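Local coordinates for Di-haem cytochrome c peroxidase family protein (Burkholderia thailandensis E264, PDB 6NX0) that probably acts as a diheme peroxidase, carrying two covalently attached c-type hemes, and displays an unusually stable bis-Fe(IV) state, at residues P99-L104 with M256-Q261; S124-G129 with P161-V166; V146-G149 with H154-R157; A266-R271 with R313-L318. All blocks are in the same frame, centred on the assembly; numbering follows the deposited sequence. Where two conformers were deposited one is given.

Contact 1: residues P99-L104 with M256-Q261; sequences PTLAAL and MQAYLQ. With HEC (heme c), chain B.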
# COMPACT_ATOMS: atom_id res chain seq x y z
N PRO A 99 24.67 -5.93 -2.26
CA PRO A 99 24.85 -4.87 -1.27
C PRO A 99 25.25 -3.54 -1.87
O PRO A 99 24.82 -2.49 -1.36
CB PRO A 99 25.95 -5.44 -0.36
CG PRO A 99 25.83 -6.91 -0.52
CD PRO A 99 25.49 -7.11 -1.95
N THR A 100 26.07 -3.53 -2.92
CA THR A 100 26.52 -2.24 -3.44
C THR A 100 25.39 -1.54 -4.20
O THR A 100 25.23 -0.32 -4.08
CB THR A 100 27.77 -2.41 -4.32
OG1 THR A 100 27.49 -3.22 -5.46
CG2 THR A 100 28.87 -3.04 -3.51
N LEU A 101 24.59 -2.29 -4.97
CA LEU A 101 23.47 -1.67 -5.67
C LEU A 101 22.38 -1.25 -4.69
O LEU A 101 21.75 -0.19 -4.87
CB LEU A 101 22.92 -2.62 -6.73
CG LEU A 101 21.83 -2.01 -7.61
CD1 LEU A 101 22.36 -0.73 -8.31
CD2 LEU A 101 21.31 -2.99 -8.64
N ALA A 102 22.15 -2.04 -3.63
CA ALA A 102 21.17 -1.67 -2.62
C ALA A 102 21.60 -0.41 -1.89
O ALA A 102 20.77 0.44 -1.54
CB ALA A 102 20.98 -2.83 -1.64
N ALA A 103 22.91 -0.25 -1.67
CA ALA A 103 23.39 0.94 -0.99
C ALA A 103 23.20 2.18 -1.86
O ALA A 103 22.91 3.27 -1.35
CB ALA A 103 24.86 0.78 -0.61
N LEU A 104 23.37 2.04 -3.18
CA LEU A 104 23.10 3.16 -4.08
C LEU A 104 21.62 3.53 -4.06
O LEU A 104 21.26 4.71 -4.06
CB LEU A 104 23.53 2.78 -5.49
CG LEU A 104 23.59 3.86 -6.55
CD1 LEU A 104 24.39 5.05 -6.08
CD2 LEU A 104 24.24 3.20 -7.77
N MET A 256 16.89 1.62 -6.87
CA MET A 256 15.84 1.63 -5.86
C MET A 256 15.25 0.24 -5.66
O MET A 256 14.95 -0.16 -4.53
CB MET A 256 14.75 2.61 -6.27
CG MET A 256 13.72 2.88 -5.18
SD MET A 256 14.43 3.44 -3.61
CE MET A 256 15.02 5.02 -4.15
N GLN A 257 15.01 -0.49 -6.75
CA GLN A 257 14.53 -1.86 -6.65
C GLN A 257 15.44 -2.70 -5.77
O GLN A 257 14.97 -3.44 -4.90
CB GLN A 257 14.41 -2.43 -8.07
CG GLN A 257 13.55 -3.66 -8.20
CD GLN A 257 13.20 -3.88 -9.67
OE1 GLN A 257 12.17 -3.40 -10.19
NE2 GLN A 257 14.10 -4.57 -10.38
N ALA A 258 16.76 -2.57 -5.94
CA ALA A 258 17.68 -3.33 -5.10
C ALA A 258 17.54 -2.96 -3.64
O ALA A 258 17.57 -3.83 -2.77
CB ALA A 258 19.12 -3.11 -5.57
N TYR A 259 17.41 -1.66 -3.33
CA TYR A 259 17.27 -1.27 -1.93
C TYR A 259 15.97 -1.81 -1.35
O TYR A 259 15.96 -2.40 -0.27
CB TYR A 259 17.34 0.25 -1.78
CG TYR A 259 17.01 0.76 -0.38
CD1 TYR A 259 17.62 0.23 0.74
CD2 TYR A 259 16.13 1.81 -0.21
CE1 TYR A 259 17.34 0.73 2.01
CE2 TYR A 259 15.84 2.31 1.03
CZ TYR A 259 16.45 1.76 2.15
OH TYR A 259 16.18 2.27 3.40
N LEU A 260 14.86 -1.61 -2.06
CA LEU A 260 13.58 -2.01 -1.51
C LEU A 260 13.41 -3.52 -1.47
O LEU A 260 12.53 -3.99 -0.75
CB LEU A 260 12.44 -1.35 -2.29
CG LEU A 260 12.44 0.19 -2.22
CD1 LEU A 260 11.28 0.79 -3.00
CD2 LEU A 260 12.41 0.67 -0.77
N GLN A 261 14.22 -4.28 -2.19
CA GLN A 261 14.16 -5.74 -2.10
C GLN A 261 15.17 -6.31 -1.11
O GLN A 261 15.19 -7.53 -0.91
CB GLN A 261 14.35 -6.38 -3.49
CG GLN A 261 13.21 -6.07 -4.48
CD GLN A 261 13.45 -6.51 -5.93
OE1 GLN A 261 12.57 -6.33 -6.79
NE2 GLN A 261 14.62 -7.09 -6.20
FE HEC B . 6.19 6.98 -2.28
CHA HEC B . 3.58 4.77 -2.89
CHB HEC B . 8.41 4.59 -3.23
CHC HEC B . 8.63 9.37 -2.63
CHD HEC B . 3.94 9.46 -1.48
NA HEC B . 6.03 5.03 -2.85
C1A HEC B . 4.87 4.32 -3.07
C2A HEC B . 5.22 2.98 -3.46
C3A HEC B . 6.56 2.91 -3.45
C4A HEC B . 7.09 4.22 -3.16
CMA HEC B . 7.42 1.72 -3.88
CAA HEC B . 4.22 1.87 -3.83
CBA HEC B . 3.95 0.99 -2.62
CGA HEC B . 2.86 -0.02 -2.85
O1A HEC B . 2.71 -0.89 -1.94
O2A HEC B . 2.08 0.12 -3.84
NB HEC B . 8.14 7.01 -2.85
C1B HEC B . 8.86 5.89 -3.23
C2B HEC B . 10.20 6.32 -3.56
C3B HEC B . 10.24 7.66 -3.49
C4B HEC B . 8.96 8.10 -3.01
CMB HEC B . 11.32 5.37 -3.99
CAB HEC B . 11.44 8.60 -3.73
CBB HEC B . 11.84 8.57 -5.23
NC HEC B . 6.27 9.00 -2.07
C1C HEC B . 7.41 9.79 -2.21
C2C HEC B . 7.09 11.08 -1.66
C3C HEC B . 5.81 11.13 -1.30
C4C HEC B . 5.26 9.82 -1.58
CMC HEC B . 8.14 12.19 -1.42
CAC HEC B . 5.14 12.16 -0.38
CBC HEC B . 5.00 13.53 -1.06
ND HEC B . 4.16 7.07 -2.15
C1D HEC B . 3.44 8.21 -1.77
C2D HEC B . 2.03 7.91 -1.88
C3D HEC B . 1.93 6.52 -2.38
C4D HEC B . 3.28 6.04 -2.52
CMD HEC B . 0.90 8.90 -1.67
CAD HEC B . 0.64 5.74 -2.71
CBD HEC B . 0.11 6.33 -4.00
CGD HEC B . -0.93 5.44 -4.67
O1D HEC B . -1.26 4.37 -4.12
O2D HEC B . -1.45 5.91 -5.73
O HOH W 1 5.64 7.44 -4.35
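L101 and A102 on helix 99-109 meet A258 and Y259 on helix 245-260. Two alanines lie at the crossing, so the helices come very close. The short segment axes approach to 6.9 Å at a crossing angle of -104°. A102 CA is 4.0 Å from Y259 CA. A258 points its methyl at the other helix. L101 covers this methyl from one side. With CG anti to the backbone N (chi1 -174°), its branch point is brought onto A258, and L101 CG is 3.6 Å from A258 CB. CD2 touches the same methyl, and the L101 side chain also packs on R236 and F237 of helix 228-237. The methyl of A102 lies against backbone instead, with A102 CB 3.7 Å from A258 O. The closest approach is A102 O to Y259 CB, 3.4 Å, and it is plain van der Waals contact. Y259 also has CG anti to its backbone N (chi1 172°). This turns the ring away from the crossing. There, beyond it, the ring packs edge-to-face with F109. Helix 245-260 reaches the heme with another face. M256 bends at both chi2 and chi3 and curls around one heme methyl. M256 CG is 3.7 Å from HEC CMB, and SD and CE lie equally near. No hydrogen bond joins the two segments. One helix precedes the heme-attachment cysteines and the other follows them. Their near-perpendicular crossing beside the heme is consistent with the N- and C-terminal helix pair of the cytochrome c fold.

Contact 2: residues S124-G129 with P161-V166; sequences SCHDPG and PSLLYV. With HEC (heme c), chain B.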
# COMPACT_ATOMS: atom_id res chain seq x y z
N SER A 124 10.90 11.67 3.15
CA SER A 124 9.96 12.70 3.59
C SER A 124 8.51 12.22 3.62
O SER A 124 7.68 12.85 4.28
CB SER A 124 10.04 13.92 2.67
OG SER A 124 11.35 14.46 2.67
N CYS A 125 8.20 11.13 2.92
CA CYS A 125 6.89 10.50 2.97
C CYS A 125 6.92 9.04 3.37
O CYS A 125 5.87 8.39 3.40
CB CYS A 125 6.20 10.63 1.61
SG CYS A 125 5.95 12.36 1.18
N HIS A 126 8.09 8.51 3.65
CA HIS A 126 8.32 7.10 3.98
C HIS A 126 9.42 7.11 5.05
O HIS A 126 10.59 6.89 4.75
CB HIS A 126 8.75 6.30 2.74
CG HIS A 126 7.73 6.29 1.64
ND1 HIS A 126 6.56 5.56 1.72
CD2 HIS A 126 7.70 6.90 0.43
CE1 HIS A 126 5.87 5.71 0.61
NE2 HIS A 126 6.54 6.52 -0.19
N ASP A 127 9.02 7.39 6.28
CA ASP A 127 9.95 7.67 7.37
C ASP A 127 10.57 6.37 7.86
O ASP A 127 9.84 5.48 8.32
CB ASP A 127 9.16 8.36 8.50
CG ASP A 127 10.00 8.74 9.69
OD1 ASP A 127 11.21 8.41 9.74
OD2 ASP A 127 9.43 9.39 10.58
N PRO A 128 11.90 6.21 7.80
CA PRO A 128 12.48 4.98 8.35
C PRO A 128 12.10 4.74 9.80
O PRO A 128 12.09 3.58 10.25
CB PRO A 128 13.99 5.19 8.18
CG PRO A 128 14.16 6.66 8.10
CD PRO A 128 12.95 7.16 7.38
N GLY A 129 11.83 5.79 10.56
CA GLY A 129 11.45 5.64 11.95
C GLY A 129 10.02 5.21 12.17
O GLY A 129 9.61 4.99 13.32
N PRO A 161 1.66 4.32 1.81
CA PRO A 161 1.85 3.12 2.63
C PRO A 161 3.26 3.00 3.18
O PRO A 161 4.21 3.64 2.71
CB PRO A 161 1.57 2.00 1.63
CG PRO A 161 2.19 2.53 0.37
CD PRO A 161 1.81 4.01 0.37
N SER A 162 3.38 2.13 4.17
CA SER A 162 4.67 1.57 4.53
C SER A 162 5.30 0.86 3.34
O SER A 162 4.64 0.13 2.59
CB SER A 162 4.48 0.59 5.68
OG SER A 162 5.62 -0.22 5.91
N LEU A 163 6.61 1.04 3.16
CA LEU A 163 7.34 0.29 2.15
C LEU A 163 8.01 -0.97 2.67
O LEU A 163 8.56 -1.73 1.87
CB LEU A 163 8.40 1.16 1.48
CG LEU A 163 7.90 2.47 0.88
CD1 LEU A 163 9.02 3.21 0.15
CD2 LEU A 163 6.75 2.23 -0.06
N LEU A 164 7.96 -1.26 3.97
CA LEU A 164 8.42 -2.58 4.37
C LEU A 164 7.52 -3.62 3.72
O LEU A 164 6.31 -3.41 3.55
CB LEU A 164 8.41 -2.73 5.89
CG LEU A 164 9.40 -1.83 6.66
CD1 LEU A 164 9.26 -2.13 8.13
CD2 LEU A 164 10.84 -2.01 6.21
N TYR A 165 8.12 -4.75 3.32
CA TYR A 165 7.45 -5.89 2.68
C TYR A 165 7.00 -5.58 1.24
O TYR A 165 6.33 -6.42 0.62
CB TYR A 165 6.27 -6.40 3.53
CG TYR A 165 6.73 -6.63 4.94
CD1 TYR A 165 7.51 -7.73 5.28
CD2 TYR A 165 6.45 -5.71 5.93
CE1 TYR A 165 7.98 -7.91 6.57
CE2 TYR A 165 6.91 -5.88 7.23
CZ TYR A 165 7.68 -6.98 7.53
OH TYR A 165 8.18 -7.19 8.81
N VAL A 166 7.34 -4.41 0.71
CA VAL A 166 6.90 -4.07 -0.64
C VAL A 166 7.53 -4.99 -1.68
O VAL A 166 6.99 -5.12 -2.78
CB VAL A 166 7.22 -2.58 -0.94
CG1 VAL A 166 8.71 -2.35 -1.21
CG2 VAL A 166 6.36 -2.04 -2.12
FE HEC B . 6.19 6.98 -2.28
CHA HEC B . 3.58 4.77 -2.89
CHB HEC B . 8.41 4.59 -3.23
CHC HEC B . 8.63 9.37 -2.63
CHD HEC B . 3.94 9.46 -1.48
NA HEC B . 6.03 5.03 -2.85
C1A HEC B . 4.87 4.32 -3.07
C2A HEC B . 5.22 2.98 -3.46
C3A HEC B . 6.56 2.91 -3.45
C4A HEC B . 7.09 4.22 -3.16
CMA HEC B . 7.42 1.72 -3.88
CAA HEC B . 4.22 1.87 -3.83
CBA HEC B . 3.95 0.99 -2.62
CGA HEC B . 2.86 -0.02 -2.85
O1A HEC B . 2.71 -0.89 -1.94
O2A HEC B . 2.08 0.12 -3.84
NB HEC B . 8.14 7.01 -2.85
C1B HEC B . 8.86 5.89 -3.23
C2B HEC B . 10.20 6.32 -3.56
C3B HEC B . 10.24 7.66 -3.49
C4B HEC B . 8.96 8.10 -3.01
CMB HEC B . 11.32 5.37 -3.99
CAB HEC B . 11.44 8.60 -3.73
CBB HEC B . 11.84 8.57 -5.23
NC HEC B . 6.27 9.00 -2.07
C1C HEC B . 7.41 9.79 -2.21
C2C HEC B . 7.09 11.08 -1.66
C3C HEC B . 5.81 11.13 -1.30
C4C HEC B . 5.26 9.82 -1.58
CMC HEC B . 8.14 12.19 -1.42
CAC HEC B . 5.14 12.16 -0.38
CBC HEC B . 5.00 13.53 -1.06
ND HEC B . 4.16 7.07 -2.15
C1D HEC B . 3.44 8.21 -1.77
C2D HEC B . 2.03 7.91 -1.88
C3D HEC B . 1.93 6.52 -2.38
C4D HEC B . 3.28 6.04 -2.52
CMD HEC B . 0.90 8.90 -1.67
CAD HEC B . 0.64 5.74 -2.71
CBD HEC B . 0.11 6.33 -4.00
CGD HEC B . -0.93 5.44 -4.67
O1D HEC B . -1.26 4.37 -4.12
O2D HEC B . -1.45 5.91 -5.73
O HOH W 1 5.64 7.44 -4.35
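H126 is held between heme iron, L163 and P161. Its NE2 binds the iron at 2.2 Å, and a water takes the other axial side. The first torsion places CG anti to the carbonyl carbon (chi1 -61°) and directs the imidazole at the iron and the 161-166 loop. L163 lies over one face of the ring and crosses H126 at about a right angle. L163 CD1 sits 3.7 Å from the ring centroid, only 14° off the normal, which makes a CH-pi contact. Both branches also touch the porphyrin, with L163 CD2 3.5 Å from HEC C3A. One leucine thus fills the corner between imidazole and heme. The residues C122, C125 and H126 form the CXXCH heme-attachment motif of c-type cytochromes. C125 SG is bonded to HEC CAC at 1.8 Å, so the porphyrin is tied to the chain right beside its axial ligand. The carbonyl oxygen of P161 meets the imidazole at its edge, in the ring plane. H126 ND1 to P161 O is a weak, bent hydrogen bond of 3.2 Å. The stronger partner of ND1 is the backbone carbonyl of F132. These two acceptors help to fix the rotation of the ring. The proline ring itself lies on the heme, with P161 CD 3.7 Å from HEC C3D. Backbone shape is set locally on both sides. D127 OD1 takes the N-H of G129 in an Asx turn, and S162 OG takes that of L164 in an ST turn. The side chain of P161 is also about 6 Å from the second heme.

Contact 3: residues V146-G149 with H154-R157; sequences VPQG and HFSR. With HEC (heme c), chain B.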
# COMPACT_ATOMS: atom_id res chain seq x y z
N VAL A 146 -3.03 13.27 4.35
CA VAL A 146 -2.16 12.53 3.44
C VAL A 146 -0.90 13.37 3.28
O VAL A 146 -0.89 14.55 3.65
CB VAL A 146 -2.84 12.25 2.08
CG1 VAL A 146 -4.12 11.50 2.28
CG2 VAL A 146 -3.10 13.54 1.32
N PRO A 147 0.18 12.79 2.74
CA PRO A 147 1.47 13.51 2.74
C PRO A 147 1.41 14.84 2.02
O PRO A 147 0.84 14.95 0.93
CB PRO A 147 2.41 12.54 2.04
CG PRO A 147 1.84 11.17 2.35
CD PRO A 147 0.34 11.38 2.35
N GLN A 148 2.08 15.82 2.61
CA GLN A 148 2.39 17.07 1.92
C GLN A 148 3.57 16.87 0.97
O GLN A 148 4.55 16.19 1.29
CB GLN A 148 2.72 18.17 2.93
CG GLN A 148 2.94 19.55 2.31
CD GLN A 148 3.33 20.59 3.34
OE1 GLN A 148 3.10 20.43 4.54
NE2 GLN A 148 3.93 21.67 2.87
N GLY A 149 3.47 17.49 -0.20
CA GLY A 149 4.56 17.47 -1.16
C GLY A 149 5.60 18.54 -0.89
O GLY A 149 5.72 19.06 0.22
N HIS A 154 0.53 21.82 -1.42
CA HIS A 154 0.49 20.69 -2.34
C HIS A 154 0.54 19.41 -1.53
O HIS A 154 1.38 19.27 -0.64
CB HIS A 154 1.64 20.77 -3.33
CG HIS A 154 1.49 21.89 -4.30
ND1 HIS A 154 0.93 21.72 -5.55
CD2 HIS A 154 1.72 23.22 -4.16
CE1 HIS A 154 0.88 22.90 -6.16
NE2 HIS A 154 1.36 23.82 -5.34
N PHE A 155 -0.37 18.49 -1.83
CA PHE A 155 -0.46 17.21 -1.13
C PHE A 155 -0.63 16.08 -2.13
O PHE A 155 -1.14 16.26 -3.24
CB PHE A 155 -1.64 17.20 -0.14
CG PHE A 155 -1.59 18.30 0.88
CD1 PHE A 155 -2.14 19.53 0.60
CD2 PHE A 155 -0.98 18.11 2.10
CE1 PHE A 155 -2.08 20.55 1.53
CE2 PHE A 155 -0.92 19.12 3.03
CZ PHE A 155 -1.46 20.36 2.73
N SER A 156 -0.16 14.90 -1.71
CA SER A 156 -0.43 13.66 -2.43
C SER A 156 -1.92 13.50 -2.68
O SER A 156 -2.75 13.99 -1.92
CB SER A 156 0.10 12.47 -1.62
OG SER A 156 1.52 12.51 -1.53
N ARG A 157 -2.27 12.75 -3.74
CA ARG A 157 -3.67 12.46 -4.03
C ARG A 157 -4.21 11.31 -3.19
O ARG A 157 -5.44 11.16 -3.09
CB ARG A 157 -3.84 12.13 -5.52
CG ARG A 157 -3.61 13.36 -6.42
CD ARG A 157 -3.64 13.02 -7.92
NE ARG A 157 -2.93 11.79 -8.28
CZ ARG A 157 -1.65 11.70 -8.65
NH1 ARG A 157 -1.13 10.52 -8.97
NH2 ARG A 157 -0.88 12.78 -8.69
FE HEC B . 6.19 6.98 -2.28
CHA HEC B . 3.58 4.77 -2.89
CHB HEC B . 8.41 4.59 -3.23
CHC HEC B . 8.63 9.37 -2.63
CHD HEC B . 3.94 9.46 -1.48
NA HEC B . 6.03 5.03 -2.85
C1A HEC B . 4.87 4.32 -3.07
C2A HEC B . 5.22 2.98 -3.46
C3A HEC B . 6.56 2.91 -3.45
C4A HEC B . 7.09 4.22 -3.16
CMA HEC B . 7.42 1.72 -3.88
CAA HEC B . 4.22 1.87 -3.83
CBA HEC B . 3.95 0.99 -2.62
CGA HEC B . 2.86 -0.02 -2.85
O1A HEC B . 2.71 -0.89 -1.94
O2A HEC B . 2.08 0.12 -3.84
NB HEC B . 8.14 7.01 -2.85
C1B HEC B . 8.86 5.89 -3.23
C2B HEC B . 10.20 6.32 -3.56
C3B HEC B . 10.24 7.66 -3.49
C4B HEC B . 8.96 8.10 -3.01
CMB HEC B . 11.32 5.37 -3.99
CAB HEC B . 11.44 8.60 -3.73
CBB HEC B . 11.84 8.57 -5.23
NC HEC B . 6.27 9.00 -2.07
C1C HEC B . 7.41 9.79 -2.21
C2C HEC B . 7.09 11.08 -1.66
C3C HEC B . 5.81 11.13 -1.30
C4C HEC B . 5.26 9.82 -1.58
CMC HEC B . 8.14 12.19 -1.42
CAC HEC B . 5.14 12.16 -0.38
CBC HEC B . 5.00 13.53 -1.06
ND HEC B . 4.16 7.07 -2.15
C1D HEC B . 3.44 8.21 -1.77
C2D HEC B . 2.03 7.91 -1.88
C3D HEC B . 1.93 6.52 -2.38
C4D HEC B . 3.28 6.04 -2.52
CMD HEC B . 0.90 8.90 -1.67
CAD HEC B . 0.64 5.74 -2.71
CBD HEC B . 0.11 6.33 -4.00
CGD HEC B . -0.93 5.44 -4.67
O1D HEC B . -1.26 4.37 -4.12
O2D HEC B . -1.45 5.91 -5.73
O HOH W 1 5.64 7.44 -4.35
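F155 holds CG anti to its carbonyl carbon (chi1 -57°), and Q148 holds CG anti to its backbone N (chi1 -175°). These torsions bring the CD2-CE2 side of the phenyl ring against the start of the glutamine, crossing it at a slant. F155 CD2 is 3.5 Å from Q148 CA, and CE2 reaches Q148 CB and CG. The amide and ring planes are 53° apart. The two residues form a single antiparallel bridge as a non-hydrogen-bonded pair. A backbone bond flanks it on each side. S156 N gives to P147 O, and G149 N gives to H154 O, each at 2.8 Å. V146 CG2 packs on S156 O at 3.3 Å. The polar ends have partners elsewhere: Q148 OE1 is hydrogen-bonded to S137, and S156 OG to E211. One side of the bridge meets the heme. P147 CB is 3.7 Å from HEC CAC, and S156 OG is 3.7 Å from HEC CBC. The bridge closes a short loop whose base forms part of the wall of the heme pocket, next to a thioether attachment.

Contact 4: residues A266-R271 with R313-L318; sequences APFSSR and RPERSL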
# COMPACT_ATOMS: atom_id res chain seq x y z
N ALA A 266 12.37 -6.15 4.90
CA ALA A 266 11.36 -7.16 5.24
C ALA A 266 11.80 -7.86 6.53
O ALA A 266 12.22 -9.02 6.52
CB ALA A 266 11.19 -8.16 4.08
N PRO A 267 11.69 -7.17 7.67
CA PRO A 267 12.33 -7.67 8.90
C PRO A 267 11.63 -8.86 9.56
O PRO A 267 12.31 -9.70 10.16
CB PRO A 267 12.31 -6.45 9.84
CG PRO A 267 12.01 -5.25 8.97
CD PRO A 267 11.22 -5.78 7.82
N PHE A 268 10.29 -8.93 9.52
CA PHE A 268 9.54 -9.99 10.19
C PHE A 268 9.96 -10.11 11.66
O PHE A 268 10.36 -11.17 12.15
CB PHE A 268 9.72 -11.34 9.47
CG PHE A 268 9.15 -11.36 8.07
CD1 PHE A 268 7.77 -11.41 7.86
CD2 PHE A 268 9.99 -11.36 6.97
CE1 PHE A 268 7.25 -11.44 6.59
CE2 PHE A 268 9.46 -11.38 5.69
CZ PHE A 268 8.09 -11.43 5.51
N SER A 269 9.85 -8.98 12.37
CA SER A 269 10.32 -8.87 13.75
C SER A 269 9.20 -8.53 14.73
O SER A 269 9.47 -8.06 15.83
CB SER A 269 11.43 -7.83 13.86
OG SER A 269 10.93 -6.53 13.65
N SER A 270 7.95 -8.80 14.37
CA SER A 270 6.83 -8.44 15.21
C SER A 270 6.57 -9.53 16.25
O SER A 270 7.09 -10.65 16.16
CB SER A 270 5.58 -8.21 14.38
OG SER A 270 5.08 -9.44 13.87
N ARG A 271 5.71 -9.20 17.22
CA ARG A 271 5.29 -10.22 18.19
C ARG A 271 4.46 -11.31 17.51
O ARG A 271 4.55 -12.47 17.91
CB ARG A 271 4.54 -9.57 19.35
CG ARG A 271 5.51 -8.86 20.31
CD ARG A 271 4.83 -8.24 21.55
NE ARG A 271 3.94 -9.19 22.23
CZ ARG A 271 2.61 -9.17 22.16
NH1 ARG A 271 1.95 -8.23 21.49
NH2 ARG A 271 1.93 -10.11 22.79
N ARG A 313 7.04 -20.01 8.90
CA ARG A 313 7.57 -19.13 7.87
C ARG A 313 6.76 -17.84 7.83
O ARG A 313 5.66 -17.80 7.24
CB ARG A 313 7.56 -19.81 6.50
CG ARG A 313 8.52 -20.99 6.43
N PRO A 314 7.24 -16.76 8.45
CA PRO A 314 6.46 -15.51 8.48
C PRO A 314 6.02 -14.97 7.13
O PRO A 314 5.00 -14.26 7.07
CB PRO A 314 7.44 -14.55 9.18
CG PRO A 314 8.79 -15.17 8.98
CD PRO A 314 8.50 -16.61 9.18
N GLU A 315 6.74 -15.24 6.03
CA GLU A 315 6.32 -14.64 4.76
C GLU A 315 5.04 -15.23 4.21
O GLU A 315 4.52 -14.70 3.23
CB GLU A 315 7.37 -14.73 3.66
CG GLU A 315 8.77 -14.93 4.14
CD GLU A 315 9.04 -16.38 4.45
OE1 GLU A 315 8.86 -17.22 3.54
OE2 GLU A 315 9.39 -16.69 5.62
N ARG A 316 4.53 -16.32 4.78
CA ARG A 316 3.19 -16.75 4.42
C ARG A 316 2.11 -15.92 5.12
O ARG A 316 0.93 -16.22 4.97
CB ARG A 316 3.01 -18.25 4.72
CG ARG A 316 3.82 -19.18 3.78
CD ARG A 316 3.41 -20.67 3.91
NE ARG A 316 3.89 -21.52 2.81
CZ ARG A 316 3.48 -21.41 1.55
NH1 ARG A 316 2.60 -20.49 1.21
NH2 ARG A 316 3.96 -22.23 0.61
N SER A 317 2.49 -14.88 5.87
CA SER A 317 1.53 -14.00 6.53
C SER A 317 1.87 -12.57 6.15
O SER A 317 2.49 -11.83 6.91
CB SER A 317 1.52 -14.18 8.02
OG SER A 317 1.05 -15.48 8.37
N LEU A 318 1.43 -12.18 4.95
CA LEU A 318 1.62 -10.81 4.50
C LEU A 318 0.35 -9.98 4.67
O LEU A 318 0.39 -8.76 4.47
CB LEU A 318 2.09 -10.79 3.04
CG LEU A 318 3.44 -11.48 2.80
CD1 LEU A 318 3.79 -11.55 1.33
CD2 LEU A 318 4.55 -10.80 3.59
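F268 N, on the residue that carries this contact, is hydrogen-bonded to the hydroxyl of Y165. The same hydroxyl is also hydrogen-bonded to D459. This anchors the backbone from which the F268 ring reaches across to the 3-10 turn 314-316 and to L318 beyond it. CG is anti to the carbonyl carbon (chi1 -65°), and the ring points at P314. The two side chains lie at a slant, with F268 CD1 3.4 Å from P314 CB. The far end of the ring meets the next residue of the turn. F268 CZ is 3.8 Å from E315 CG, and the ring and carboxylate planes are nearly perpendicular. L318 CD2 comes to the edge of the ring, near its plane, 4.1 Å from F268 CZ. No hydrogen bond links the two segments. The F268 ring makes the side-chain contacts across. The 3-10 turn it packs on is closed by S317 N hydrogen-bonding to P314 O. S317 OG is hydrogen-bonded to Y272 and S308. Helix 271-276 starts just after F268, with S270 as its N-cap, and its D273 touches both F268 and P314. R271 forms a salt bridge to E286 of helix 284-293. Along the chain, the 314-316 turn falls between that helix and strand 324-325.

In the fold
Contacts 1, 2 and 3 all touch the same heme, from different parts of the chain. Contact 2 supplies the axial histidine and one thioether. It joins contact 3 through C125 SG and P147 CB, 3.6 Å apart, and contact 1 through V166 CG1 and L260 CB, 4.0 Å apart. Contacts 1 and 3 do not touch, and their centres are about 26 Å apart. Contact 4 stands away from the hemes and touches neither. It meets contact 2 at Y165, where Y165 CE1 packs 3.7 Å from A266 CA. Contacts 3 and 4 lie on opposite sides of the chain's centre, with about 30 Å between their centres.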